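Local coordinates for aminopeptidase C (Lactobacillus rhamnosus, PDB 4K7C), which probably removes residues from the amino ends of peptides as a papain-like cysteine aminopeptidase of the bleomycin hydrolase type, built as a hexamer, at residues Asn97-Trp102 with Leu219-Pro223; Trp102-Glu106 with Leu148-Tyr152; Val115-Gln121 with Leu187-Val191; Gly288-Arg292 with Tyr430-Thr434. All coordinates share one frame; numbering follows the deposited sequence.

Contact 1 (Asn97-Trp102 with Leu219-Pro223); sequences NYTFFW and LGNPP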
loop_
_atom_site.group_PDB
_atom_site.type_symbol
_atom_site.label_atom_id
_atom_site.label_comp_id
_atom_site.label_asym_id
_atom_site.label_seq_id
_atom_site.Cartn_x
_atom_site.Cartn_y
_atom_site.Cartn_z
ATOM N N ASN A 97 3.327 12.060 28.060
ATOM C CA ASN A 97 1.960 12.392 28.260
ATOM C C ASN A 97 1.801 13.028 29.687
ATOM O O ASN A 97 1.039 13.961 29.820
ATOM C CB ASN A 97 1.081 11.222 28.102
ATOM C CG ASN A 97 -0.377 11.599 28.023
ATOM O OD1 ASN A 97 -0.734 12.762 27.718
ATOM N ND2 ASN A 97 -1.230 10.641 28.209
ATOM N N TYR A 98 2.537 12.517 30.662
ATOM C CA TYR A 98 2.511 13.021 32.047
ATOM C C TYR A 98 2.806 14.515 32.071
ATOM O O TYR A 98 2.011 15.277 32.619
ATOM C CB TYR A 98 3.432 12.189 32.981
ATOM C CG TYR A 98 3.265 12.529 34.452
ATOM C CD1 TYR A 98 2.208 12.035 35.226
ATOM C CD2 TYR A 98 4.148 13.397 35.045
ATOM C CE1 TYR A 98 2.085 12.376 36.579
ATOM C CE2 TYR A 98 3.984 13.790 36.383
ATOM C CZ TYR A 98 2.998 13.227 37.130
ATOM O OH TYR A 98 2.879 13.582 38.512
ATOM N N THR A 99 3.905 14.930 31.417
ATOM C CA THR A 99 4.268 16.339 31.375
ATOM C C THR A 99 3.289 17.101 30.548
ATOM O O THR A 99 2.973 18.249 30.855
ATOM C CB THR A 99 5.703 16.565 30.831
ATOM O OG1 THR A 99 5.929 15.675 29.701
ATOM C CG2 THR A 99 6.719 16.269 31.873
ATOM N N PHE A 100 2.657 16.434 29.557
ATOM C CA PHE A 100 1.734 17.119 28.647
ATOM C C PHE A 100 0.460 17.473 29.408
ATOM O O PHE A 100 -0.145 18.589 29.284
ATOM C CB PHE A 100 1.386 16.208 27.477
ATOM C CG PHE A 100 0.756 16.903 26.267
ATOM C CD1 PHE A 100 1.246 18.088 25.742
ATOM C CD2 PHE A 100 -0.285 16.274 25.573
ATOM C CE1 PHE A 100 0.724 18.633 24.611
ATOM C CE2 PHE A 100 -0.834 16.814 24.406
ATOM C CZ PHE A 100 -0.316 17.996 23.917
ATOM N N PHE A 101 0.001 16.532 30.199
ATOM C CA PHE A 101 -1.186 16.789 31.019
ATOM C C PHE A 101 -1.046 18.065 31.914
ATOM O O PHE A 101 -1.865 18.947 31.860
ATOM C CB PHE A 101 -1.548 15.504 31.846
ATOM C CG PHE A 101 -2.836 15.663 32.686
ATOM C CD1 PHE A 101 -4.039 15.091 32.330
ATOM C CD2 PHE A 101 -2.803 16.445 33.827
ATOM C CE1 PHE A 101 -5.166 15.261 33.136
ATOM C CE2 PHE A 101 -3.925 16.643 34.598
ATOM C CZ PHE A 101 -5.116 16.104 34.227
ATOM N N TRP A 102 0.004 18.085 32.752
ATOM C CA TRP A 102 0.243 19.124 33.734
ATOM C C TRP A 102 0.593 20.441 33.058
ATOM O O TRP A 102 0.121 21.496 33.472
ATOM C CB TRP A 102 1.309 18.686 34.683
ATOM C CG TRP A 102 0.851 17.558 35.556
ATOM C CD1 TRP A 102 1.421 16.325 35.696
ATOM C CD2 TRP A 102 -0.283 17.571 36.429
ATOM N NE1 TRP A 102 0.710 15.581 36.612
ATOM C CE2 TRP A 102 -0.334 16.323 37.070
ATOM C CE3 TRP A 102 -1.247 18.513 36.736
ATOM C CZ2 TRP A 102 -1.349 15.983 38.044
ATOM C CZ3 TRP A 102 -2.268 18.186 37.658
ATOM C CH2 TRP A 102 -2.321 16.935 38.288
ATOM N N LEU A 219 -6.440 12.636 27.882
ATOM C CA LEU A 219 -5.077 12.242 28.194
ATOM C C LEU A 219 -4.948 11.165 29.268
ATOM O O LEU A 219 -3.887 10.509 29.311
ATOM C CB LEU A 219 -4.313 13.481 28.643
ATOM C CG LEU A 219 -4.224 14.650 27.636
ATOM C CD1 LEU A 219 -3.382 15.757 28.226
ATOM C CD2 LEU A 219 -3.660 14.199 26.277
ATOM N N GLY A 220 -6.017 10.955 30.029
ATOM C CA GLY A 220 -6.046 9.999 31.178
ATOM C C GLY A 220 -5.860 10.718 32.535
ATOM O O GLY A 220 -5.634 11.922 32.655
ATOM N N ASN A 221 -5.977 9.907 33.575
ATOM C CA ASN A 221 -5.777 10.380 34.928
ATOM C C ASN A 221 -4.306 10.332 35.270
ATOM O O ASN A 221 -3.635 9.279 35.167
ATOM C CB ASN A 221 -6.462 9.473 35.904
ATOM C CG ASN A 221 -7.954 9.388 35.734
ATOM O OD1 ASN A 221 -8.677 10.383 35.484
ATOM N ND2 ASN A 221 -8.407 8.165 35.724
ATOM N N PRO A 222 -3.776 11.436 35.734
ATOM C CA PRO A 222 -2.372 11.365 36.183
ATOM C C PRO A 222 -2.189 10.479 37.365
ATOM O O PRO A 222 -2.977 10.552 38.353
ATOM C CB PRO A 222 -2.061 12.800 36.568
ATOM C CG PRO A 222 -3.118 13.608 35.982
ATOM C CD PRO A 222 -4.368 12.767 35.967
ATOM N N PRO A 223 -1.210 9.612 37.307
ATOM C CA PRO A 223 -0.981 8.719 38.412
ATOM C C PRO A 223 -0.468 9.449 39.695
ATOM O O PRO A 223 0.163 10.460 39.615
ATOM C CB PRO A 223 0.116 7.800 37.897
ATOM C CG PRO A 223 0.695 8.497 36.721
ATOM C CD PRO A 223 -0.364 9.322 36.142
#

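Contact 2 (Trp102-Glu106 with Leu148-Tyr152); sequences WDKFE and LIEKY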
loop_
_atom_site.group_PDB
_atom_site.type_symbol
_atom_site.label_atom_id
_atom_site.label_comp_id
_atom_site.label_asym_id
_atom_site.label_seq_id
_atom_site.Cartn_x
_atom_site.Cartn_y
_atom_site.Cartn_z
ATOM N N TRP A 102 0.004 18.085 32.752
ATOM C CA TRP A 102 0.243 19.124 33.734
ATOM C C TRP A 102 0.593 20.441 33.058
ATOM O O TRP A 102 0.121 21.496 33.472
ATOM C CB TRP A 102 1.309 18.686 34.683
ATOM C CG TRP A 102 0.851 17.558 35.556
ATOM C CD1 TRP A 102 1.421 16.325 35.696
ATOM C CD2 TRP A 102 -0.283 17.571 36.429
ATOM N NE1 TRP A 102 0.710 15.581 36.612
ATOM C CE2 TRP A 102 -0.334 16.323 37.070
ATOM C CE3 TRP A 102 -1.247 18.513 36.736
ATOM C CZ2 TRP A 102 -1.349 15.983 38.044
ATOM C CZ3 TRP A 102 -2.268 18.186 37.658
ATOM C CH2 TRP A 102 -2.321 16.935 38.288
ATOM N N ASP A 103 1.276 20.366 31.923
ATOM C CA ASP A 103 1.557 21.543 31.152
ATOM C C ASP A 103 0.264 22.244 30.677
ATOM O O ASP A 103 0.004 23.479 30.883
ATOM C CB ASP A 103 2.471 21.232 29.964
ATOM C CG ASP A 103 2.850 22.476 29.202
ATOM O OD1 ASP A 103 3.422 23.394 29.841
ATOM O OD2 ASP A 103 2.575 22.530 27.925
ATOM N N LYS A 104 -0.603 21.531 29.998
ATOM C CA LYS A 104 -1.895 22.049 29.588
ATOM C C LYS A 104 -2.772 22.567 30.689
ATOM O O LYS A 104 -3.436 23.557 30.566
ATOM C CB LYS A 104 -2.660 20.972 28.816
ATOM C CG LYS A 104 -2.104 20.583 27.470
ATOM C CD LYS A 104 -3.046 20.927 26.363
ATOM C CE LYS A 104 -2.490 20.771 24.925
ATOM N NZ LYS A 104 -1.342 21.634 24.571
ATOM N N PHE A 105 -2.828 21.831 31.795
ATOM C CA PHE A 105 -3.655 22.264 32.880
ATOM C C PHE A 105 -3.092 23.554 33.525
ATOM O O PHE A 105 -3.845 24.510 33.748
ATOM C CB PHE A 105 -3.823 21.140 33.889
ATOM C CG PHE A 105 -4.896 21.434 34.899
ATOM C CD1 PHE A 105 -6.181 21.778 34.474
ATOM C CD2 PHE A 105 -4.632 21.340 36.240
ATOM C CE1 PHE A 105 -7.167 22.114 35.354
ATOM C CE2 PHE A 105 -5.679 21.649 37.136
ATOM C CZ PHE A 105 -6.940 21.983 36.686
ATOM N N GLU A 106 -1.794 23.589 33.764
ATOM C CA GLU A 106 -1.113 24.783 34.365
ATOM C C GLU A 106 -1.224 25.926 33.397
ATOM O O GLU A 106 -1.589 27.010 33.785
ATOM C CB GLU A 106 0.336 24.486 34.695
ATOM C CG GLU A 106 0.475 23.571 35.911
ATOM C CD GLU A 106 0.260 24.284 37.289
ATOM O OE1 GLU A 106 0.146 25.542 37.392
ATOM O OE2 GLU A 106 0.185 23.509 38.299
ATOM N N LEU A 148 7.419 22.131 35.803
ATOM C CA LEU A 148 6.515 21.014 35.875
ATOM C C LEU A 148 7.061 19.866 36.665
ATOM O O LEU A 148 6.336 19.321 37.486
ATOM C CB LEU A 148 6.103 20.510 34.456
ATOM C CG LEU A 148 5.277 21.531 33.673
ATOM C CD1 LEU A 148 5.267 21.145 32.200
ATOM C CD2 LEU A 148 3.865 21.618 34.206
ATOM N N ILE A 149 8.346 19.570 36.504
ATOM C CA ILE A 149 8.950 18.450 37.176
ATOM C C ILE A 149 9.093 18.733 38.673
ATOM O O ILE A 149 8.913 17.834 39.489
ATOM C CB ILE A 149 10.214 18.089 36.445
ATOM C CG1 ILE A 149 9.758 17.364 35.144
ATOM C CG2 ILE A 149 11.119 17.137 37.235
ATOM C CD1 ILE A 149 10.920 16.929 34.400
ATOM N N GLU A 150 9.436 19.989 38.995
ATOM C CA GLU A 150 9.526 20.414 40.390
ATOM C C GLU A 150 8.189 20.201 41.078
ATOM O O GLU A 150 8.158 19.750 42.203
ATOM C CB GLU A 150 9.972 21.865 40.497
ATOM C CG GLU A 150 11.447 21.929 40.131
ATOM C CD GLU A 150 11.992 23.320 40.098
ATOM O OE1 GLU A 150 13.128 23.461 40.580
ATOM O OE2 GLU A 150 11.311 24.226 39.570
ATOM N N LYS A 151 7.095 20.511 40.422
ATOM C CA LYS A 151 5.803 20.483 41.099
ATOM C C LYS A 151 5.165 19.064 41.084
ATOM O O LYS A 151 4.434 18.676 42.046
ATOM C CB LYS A 151 4.881 21.506 40.488
ATOM C CG LYS A 151 3.510 21.538 41.120
ATOM C CD LYS A 151 2.739 22.754 40.629
ATOM C CE LYS A 151 1.520 22.940 41.467
ATOM N NZ LYS A 151 0.859 24.181 41.059
ATOM N N TYR A 152 5.418 18.313 40.001
ATOM C CA TYR A 152 4.699 17.066 39.718
ATOM C C TYR A 152 5.444 15.766 39.563
ATOM O O TYR A 152 4.853 14.656 39.528
ATOM C CB TYR A 152 3.815 17.259 38.502
ATOM C CG TYR A 152 2.729 18.291 38.674
ATOM C CD1 TYR A 152 1.610 18.020 39.474
ATOM C CD2 TYR A 152 2.745 19.498 37.974
ATOM C CE1 TYR A 152 0.565 18.957 39.633
ATOM C CE2 TYR A 152 1.697 20.429 38.090
ATOM C CZ TYR A 152 0.625 20.205 38.949
ATOM O OH TYR A 152 -0.404 21.098 39.103
#

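Contact 3 (Val115-Gln121 with Leu187-Val191); sequences VLKTADQ and LRKLV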
loop_
_atom_site.group_PDB
_atom_site.type_symbol
_atom_site.label_atom_id
_atom_site.label_comp_id
_atom_site.label_asym_id
_atom_site.label_seq_id
_atom_site.Cartn_x
_atom_site.Cartn_y
_atom_site.Cartn_z
ATOM N N VAL A 115 -5.353 36.918 31.593
ATOM C CA VAL A 115 -6.538 37.588 31.231
ATOM C C VAL A 115 -7.009 38.536 32.362
ATOM O O VAL A 115 -7.454 39.683 32.078
ATOM C CB VAL A 115 -7.709 36.596 30.961
ATOM C CG1 VAL A 115 -8.996 37.308 30.797
ATOM C CG2 VAL A 115 -7.441 35.823 29.651
ATOM N N LEU A 116 -6.958 38.053 33.593
ATOM C CA LEU A 116 -7.299 38.888 34.762
ATOM C C LEU A 116 -6.361 40.152 34.819
ATOM O O LEU A 116 -6.843 41.263 34.970
ATOM C CB LEU A 116 -7.267 38.061 36.044
ATOM C CG LEU A 116 -8.498 37.165 36.098
ATOM C CD1 LEU A 116 -8.396 36.187 37.250
ATOM C CD2 LEU A 116 -9.807 37.918 36.215
ATOM N N LYS A 117 -5.077 39.937 34.670
ATOM C CA LYS A 117 -4.113 40.952 34.766
ATOM C C LYS A 117 -4.256 41.999 33.673
ATOM O O LYS A 117 -3.917 43.121 33.902
ATOM C CB LYS A 117 -2.711 40.391 34.700
ATOM C CG LYS A 117 -2.175 39.982 36.060
ATOM C CD LYS A 117 -1.007 39.009 35.956
ATOM C CE LYS A 117 0.158 39.594 35.171
ATOM N NZ LYS A 117 1.311 38.643 35.219
ATOM N N THR A 118 -4.828 41.649 32.527
ATOM C CA THR A 118 -4.952 42.589 31.418
ATOM C C THR A 118 -6.387 42.938 31.203
ATOM O O THR A 118 -6.756 43.511 30.195
ATOM C CB THR A 118 -4.321 41.965 30.124
ATOM O OG1 THR A 118 -4.961 40.727 29.847
ATOM C CG2 THR A 118 -2.820 41.791 30.279
ATOM N N ALA A 119 -7.236 42.637 32.163
ATOM C CA ALA A 119 -8.654 42.773 31.945
ATOM C C ALA A 119 -9.111 44.251 31.881
ATOM O O ALA A 119 -10.187 44.489 31.369
ATOM C CB ALA A 119 -9.421 42.082 33.019
ATOM N N ASP A 120 -8.263 45.146 32.405
ATOM C CA ASP A 120 -8.460 46.630 32.340
ATOM C C ASP A 120 -7.928 47.254 31.017
ATOM O O ASP A 120 -8.111 48.433 30.756
ATOM C CB ASP A 120 -7.780 47.321 33.560
ATOM C CG ASP A 120 -6.258 47.001 33.652
ATOM O OD1 ASP A 120 -5.777 45.989 33.055
ATOM O OD2 ASP A 120 -5.529 47.739 34.368
ATOM N N GLN A 121 -7.300 46.446 30.175
ATOM C CA GLN A 121 -6.725 46.926 28.938
ATOM C C GLN A 121 -7.649 46.602 27.780
ATOM O O GLN A 121 -8.426 45.629 27.795
ATOM C CB GLN A 121 -5.318 46.324 28.710
ATOM C CG GLN A 121 -4.310 46.654 29.811
ATOM C CD GLN A 121 -3.070 45.755 29.746
ATOM O OE1 GLN A 121 -2.695 45.284 28.669
ATOM N NE2 GLN A 121 -2.430 45.507 30.895
ATOM N N LEU A 187 -14.405 36.220 32.308
ATOM C CA LEU A 187 -13.434 36.830 33.251
ATOM C C LEU A 187 -13.314 38.356 33.070
ATOM O O LEU A 187 -13.360 39.161 34.085
ATOM C CB LEU A 187 -12.060 36.182 33.206
ATOM C CG LEU A 187 -11.897 34.728 33.713
ATOM C CD1 LEU A 187 -10.476 34.249 33.398
ATOM C CD2 LEU A 187 -12.161 34.616 35.191
ATOM N N ARG A 188 -13.208 38.812 31.810
ATOM C CA ARG A 188 -13.223 40.270 31.554
ATOM C C ARG A 188 -14.512 40.944 32.017
ATOM O O ARG A 188 -14.480 42.098 32.557
ATOM C CB ARG A 188 -12.865 40.620 30.068
ATOM C CG ARG A 188 -11.410 40.276 29.692
ATOM C CD ARG A 188 -11.021 40.605 28.223
ATOM N NE ARG A 188 -11.278 42.016 27.857
ATOM C CZ ARG A 188 -10.403 42.998 27.951
ATOM N NH1 ARG A 188 -9.178 42.767 28.342
ATOM N NH2 ARG A 188 -10.753 44.257 27.591
ATOM N N LYS A 189 -15.617 40.271 31.804
ATOM C CA LYS A 189 -16.904 40.755 32.230
ATOM C C LYS A 189 -16.984 40.918 33.767
ATOM O O LYS A 189 -17.374 41.958 34.275
ATOM C CB LYS A 189 -18.013 39.825 31.783
ATOM C CG LYS A 189 -19.283 40.615 31.818
ATOM C CD LYS A 189 -20.561 39.863 31.883
ATOM C CE LYS A 189 -21.663 40.914 31.575
ATOM N NZ LYS A 189 -22.731 40.813 32.597
ATOM N N LEU A 190 -16.600 39.882 34.490
ATOM C CA LEU A 190 -16.449 39.941 35.944
ATOM C C LEU A 190 -15.611 41.136 36.397
ATOM O O LEU A 190 -16.051 41.864 37.279
ATOM C CB LEU A 190 -15.845 38.627 36.493
ATOM C CG LEU A 190 -16.802 37.435 36.514
ATOM C CD1 LEU A 190 -16.030 36.148 36.676
ATOM C CD2 LEU A 190 -17.841 37.507 37.618
ATOM N N VAL A 191 -14.441 41.360 35.812
ATOM C CA VAL A 191 -13.629 42.498 36.197
ATOM C C VAL A 191 -14.365 43.815 35.809
ATOM O O VAL A 191 -14.347 44.763 36.596
ATOM C CB VAL A 191 -12.273 42.464 35.562
ATOM C CG1 VAL A 191 -11.517 43.767 35.793
ATOM C CG2 VAL A 191 -11.470 41.271 36.039
HETATM O O HOH W 1 -7.770 40.399 29.414
HETATM O O HOH W 2 -12.680 44.079 31.608
#

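Contact 4 (Gly288-Arg292 with Tyr430-Thr434); sequences GREVR and YDKPT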
loop_
_atom_site.group_PDB
_atom_site.type_symbol
_atom_site.label_atom_id
_atom_site.label_comp_id
_atom_site.label_asym_id
_atom_site.label_seq_id
_atom_site.Cartn_x
_atom_site.Cartn_y
_atom_site.Cartn_z
ATOM N N GLY A 288 5.503 28.984 40.053
ATOM C CA GLY A 288 6.705 28.209 39.873
ATOM C C GLY A 288 7.750 29.098 39.263
ATOM O O GLY A 288 7.534 30.305 39.053
ATOM N N ARG A 289 8.887 28.511 39.014
ATOM C CA ARG A 289 10.006 29.278 38.527
ATOM C C ARG A 289 9.735 29.922 37.150
ATOM O O ARG A 289 8.986 29.357 36.323
ATOM C CB ARG A 289 11.232 28.380 38.478
ATOM C CG ARG A 289 11.169 27.316 37.364
ATOM C CD ARG A 289 12.550 26.791 36.975
ATOM N NE ARG A 289 13.188 26.072 38.093
ATOM C CZ ARG A 289 14.262 26.522 38.778
ATOM N NH1 ARG A 289 14.757 25.782 39.774
ATOM N NH2 ARG A 289 14.873 27.682 38.443
ATOM N N GLU A 290 10.336 31.087 36.923
ATOM C CA GLU A 290 10.146 31.805 35.662
ATOM C C GLU A 290 11.235 31.487 34.679
ATOM O O GLU A 290 12.226 30.937 35.012
ATOM C CB GLU A 290 10.132 33.328 35.899
ATOM C CG GLU A 290 8.974 33.825 36.763
ATOM C CD GLU A 290 9.072 35.316 37.060
ATOM O OE1 GLU A 290 10.084 35.972 36.676
ATOM O OE2 GLU A 290 8.113 35.836 37.663
ATOM N N VAL A 291 11.017 31.869 33.430
ATOM C CA VAL A 291 12.029 31.753 32.362
ATOM C C VAL A 291 13.158 32.761 32.651
ATOM O O VAL A 291 12.893 33.960 32.905
ATOM C CB VAL A 291 11.344 31.991 30.966
ATOM C CG1 VAL A 291 12.356 32.130 29.798
ATOM C CG2 VAL A 291 10.327 30.883 30.671
ATOM N N ARG A 292 14.384 32.248 32.595
ATOM C CA ARG A 292 15.638 33.053 32.676
ATOM C C ARG A 292 16.683 32.600 31.650
ATOM O O ARG A 292 17.143 31.455 31.693
ATOM C CB ARG A 292 16.219 32.871 34.107
ATOM C CG ARG A 292 15.468 33.590 35.235
ATOM C CD ARG A 292 15.365 35.115 35.137
ATOM N NE ARG A 292 14.639 35.640 36.291
ATOM C CZ ARG A 292 13.336 35.818 36.400
ATOM N NH1 ARG A 292 12.528 35.587 35.388
ATOM N NH2 ARG A 292 12.824 36.293 37.562
ATOM N N TYR A 430 19.128 37.508 38.966
ATOM C CA TYR A 430 17.991 36.577 38.981
ATOM C C TYR A 430 16.659 37.273 39.233
ATOM O O TYR A 430 15.708 37.022 38.541
ATOM C CB TYR A 430 18.233 35.373 39.954
ATOM C CG TYR A 430 17.178 34.289 39.724
ATOM C CD1 TYR A 430 17.361 33.305 38.743
ATOM C CD2 TYR A 430 15.984 34.300 40.407
ATOM C CE1 TYR A 430 16.421 32.357 38.499
ATOM C CE2 TYR A 430 15.007 33.364 40.154
ATOM C CZ TYR A 430 15.221 32.411 39.176
ATOM O OH TYR A 430 14.268 31.415 38.951
ATOM N N ASP A 431 16.565 38.196 40.206
ATOM C CA ASP A 431 15.260 38.836 40.520
ATOM C C ASP A 431 14.961 40.062 39.714
ATOM O O ASP A 431 13.845 40.539 39.756
ATOM C CB ASP A 431 15.172 39.202 42.001
ATOM C CG ASP A 431 15.314 37.998 42.898
ATOM O OD1 ASP A 431 14.729 36.922 42.618
ATOM O OD2 ASP A 431 16.048 38.114 43.887
ATOM N N LYS A 432 15.936 40.574 38.974
ATOM C CA LYS A 432 15.753 41.773 38.129
ATOM C C LYS A 432 16.204 41.525 36.670
ATOM O O LYS A 432 17.053 42.193 36.173
ATOM C CB LYS A 432 16.571 42.956 38.710
ATOM C CG LYS A 432 18.048 42.598 38.918
ATOM C CD LYS A 432 18.987 43.737 39.345
ATOM C CE LYS A 432 20.392 43.491 38.785
ATOM N NZ LYS A 432 21.516 44.215 39.446
ATOM N N PRO A 433 15.689 40.481 36.016
ATOM C CA PRO A 433 16.132 40.305 34.630
ATOM C C PRO A 433 15.623 41.449 33.688
ATOM O O PRO A 433 14.616 42.075 33.921
ATOM C CB PRO A 433 15.537 38.935 34.288
ATOM C CG PRO A 433 14.204 38.966 35.008
ATOM C CD PRO A 433 14.552 39.605 36.357
ATOM N N THR A 434 16.250 41.621 32.539
ATOM C CA THR A 434 15.628 42.401 31.484
ATOM C C THR A 434 14.378 41.667 30.924
ATOM O O THR A 434 14.450 40.487 30.532
ATOM C CB THR A 434 16.635 42.601 30.354
ATOM O OG1 THR A 434 17.857 43.157 30.882
ATOM C CG2 THR A 434 16.074 43.467 29.245
HETATM O O HOH W 3 14.409 29.943 36.644
HETATM O O HOH W 4 11.772 32.343 39.086
#

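Contact 1 (Asn97-Trp102 with Leu219-Pro223)
The Phe101 ring carries Pro222 on one face, its CG 3.5 Å from the ring centroid and 13° off the normal, a CH-pi contact. Leu219 CB lies at the edge of the same ring, and CE1 of Phe101 comes within 3.4 Å of Gly220 O. Pro223 meets the edge of the Tyr98 ring, its CD 3.8 Å from Tyr98 CD1, while Pro222 CB reaches CZ2 of Trp102, 3.6 Å away. Trp102 NE1 stands over one face of the Tyr98 ring, offset toward its rim, and Phe101 CD2 over one face of the indole. With CG opposite the backbone N (chi1 -177°), Phe101 extends from the helix so that one ring face meets the proline. These rings belong to helix 96-117, in the helical region of a C1-like (papain-related) peptidase, and grip the loop that leaves helix 197-219. Gly220, at positive phi, makes that exit. Replacing Phe101 by alanine would probably strip Pro222 of the face it rests on and open a gap between helix and loop. Near the start of helix 96-117, ND2 of Asn97 gives a hydrogen bond to Leu219 O (2.9 Å, N-H...O 135°), received on a lone pair in the carbonyl plane, and also bonds Pro161 O. The leucine's CD1 packs on Phe101 CA at 3.7 Å. Asn97 OD1 and Gly220 O are buried without a polar partner.

Contact 2 (Trp102-Glu106 with Leu148-Tyr152)
Trp102 and Tyr152 stack face to face, the five-membered ring of the indole 3.8 Å from the tyrosine ring between centroids and the planes only 7° apart. Overlap extends to the six-membered ring, where Trp102 CE3 lies 3.4 Å from Tyr152 CZ. At the far end of the tyrosine, OH donates to Glu106 OE2 (2.6 Å), taking the anti lone pair of that oxygen. Lys151 NZ reaches the same OE2 at 2.9 Å on its syn side, 22° out of the carboxylate plane, in a salt bridge, so one carboxylate oxygen accepts two donors. These side chains join helices 96-117 and 142-152 of the papain-like peptidase, whose segments here cross at 94° with axes 11.3 Å apart. A bend in the glutamate at chi2 turns its carboxylate toward the second helix, while the extended lysine comes to meet it. Next to the stack, Leu148 puts CD2 3.7 Å from Trp102 C and CD1 3.6 Å from Asp103 CB. Further out, Lys107 and Asn284 hold the Asp103 carboxylate. Lys151 NZ also bonds Ile5 O of the second subunit, and Leu10 of that subunit packs on both Trp102 and Tyr152.

Contact 3 (Val115-Gln121 with Leu187-Val191)
Arg188 on helix 170-192 reaches across to the type I beta turn Thr118-Gln121, which follows the end of helix 96-117; the contact ties two helices of the peptidase's helical region through side-chain packing and one arginine clasp. Hydrogen bonding centres on the guanidinium. NH2 and NH1 both point end-on at Gln121 O, at 2.7 Å (N-H...O 152°) and 3.0 Å respectively, and the oxygen lies nearly in the guanidinium plane. NH1 adds a weak bond to Thr118 O. Over one face of the group stands Ala119 O, 3.4 Å above the plane. The chain bends at chi3 (55°), which swings the guanidinium round to the turn after CG has passed Val115 CG1. Apolar contacts pack beside the clasp: Val191 CG2 fits against Ala119 CB and Leu116 CD2, each 3.7 Å away, and Leu187 CB touches both Val115 CG1 and Leu116 CD2, each 4.1 Å away. Helix 197-219 continues this packing, with Ile200 on Leu116 and Met207 on Leu187; Tyr357 of the second subunit packs on Arg188. Two waters complete the polar side. One donates to Ala119 O and Arg188 O, bridging turn and helix backbone. The other accepts from Arg188 NH1 and donates to Val115 O and to Thr118 OG1, which also bonds Asn114 O; this water lies 2.8 Å from Val115 O.

Contact 4 (Gly288-Arg292 with Tyr430-Thr434)
Arg292 supplies the direct hydrogen bonds of this contact: NE donates to Tyr430 O (2.8 Å, N-H...O 154°) in the plane of that carbonyl, and NH2 adds a weak bond to the same oxygen. A salt bridge sets the other end of the guanidinium, where NH1 and NH2 both meet Glu290 OE1, NH1 at 2.8 Å on the anti lone pair and NH2 from above the carboxylate plane. NH1 also bonds Val291 O at 3.0 Å.

Two face contacts add to this: Pro433 on the guanidinium, and the arginine on the Tyr430 ring. Pro433 CG sits 3.5 Å above the guanidinium plane, over its centre. The Tyr430 ring takes Arg292 over one face, with CZ of the arginine 4.9 Å from the ring centroid, a cation-pi contact with the planes 42° apart. A turn at chi2 (-60°) folds the arginine back over the tyrosine, and its CG rests on Tyr430 CE1 at 3.6 Å.

Water links the rest: Tyr430 OH is joined through one water to Arg289 NH2 and Glu290 O, and through another to Glu290 N. Arg289 NH1 itself is held by Glu150 and Asp258. The two loops lead into strands 293-295 and 434-436 of the papain-like domain, both paired with strand 275-279. A leucine in place of Arg292 would probably leave Tyr430 O and the Glu290 carboxylate without these donors. With all three guanidinium nitrogens engaged, the arginine is probably fixed in rotation and its positive charge shared between a carboxylate, carbonyl oxygens and an aromatic face.

Overall arrangement
Contacts 1, 2 and 3 all use helix 96-117, spaced along it from its start to the turn after its end, whereas contact 4 joins two loops of the strand-rich part. Contacts 1 and 2 are buried, share Trp102 and touch directly through Tyr98 OH and Tyr152 O; aromatic faces dominate both, though contact 2 adds a salt bridge close to the second subunit. Contact 3 is partly buried, its centre about 25 Å from that of contact 2, and mixes aliphatic packing with an arginine that grips backbone carbonyls, and with water. Contact 4, at the surface, also rests on an arginine, but one paired with a carboxylate in a salt bridge; it meets contact 2 through the Glu150-Arg289 salt bridge.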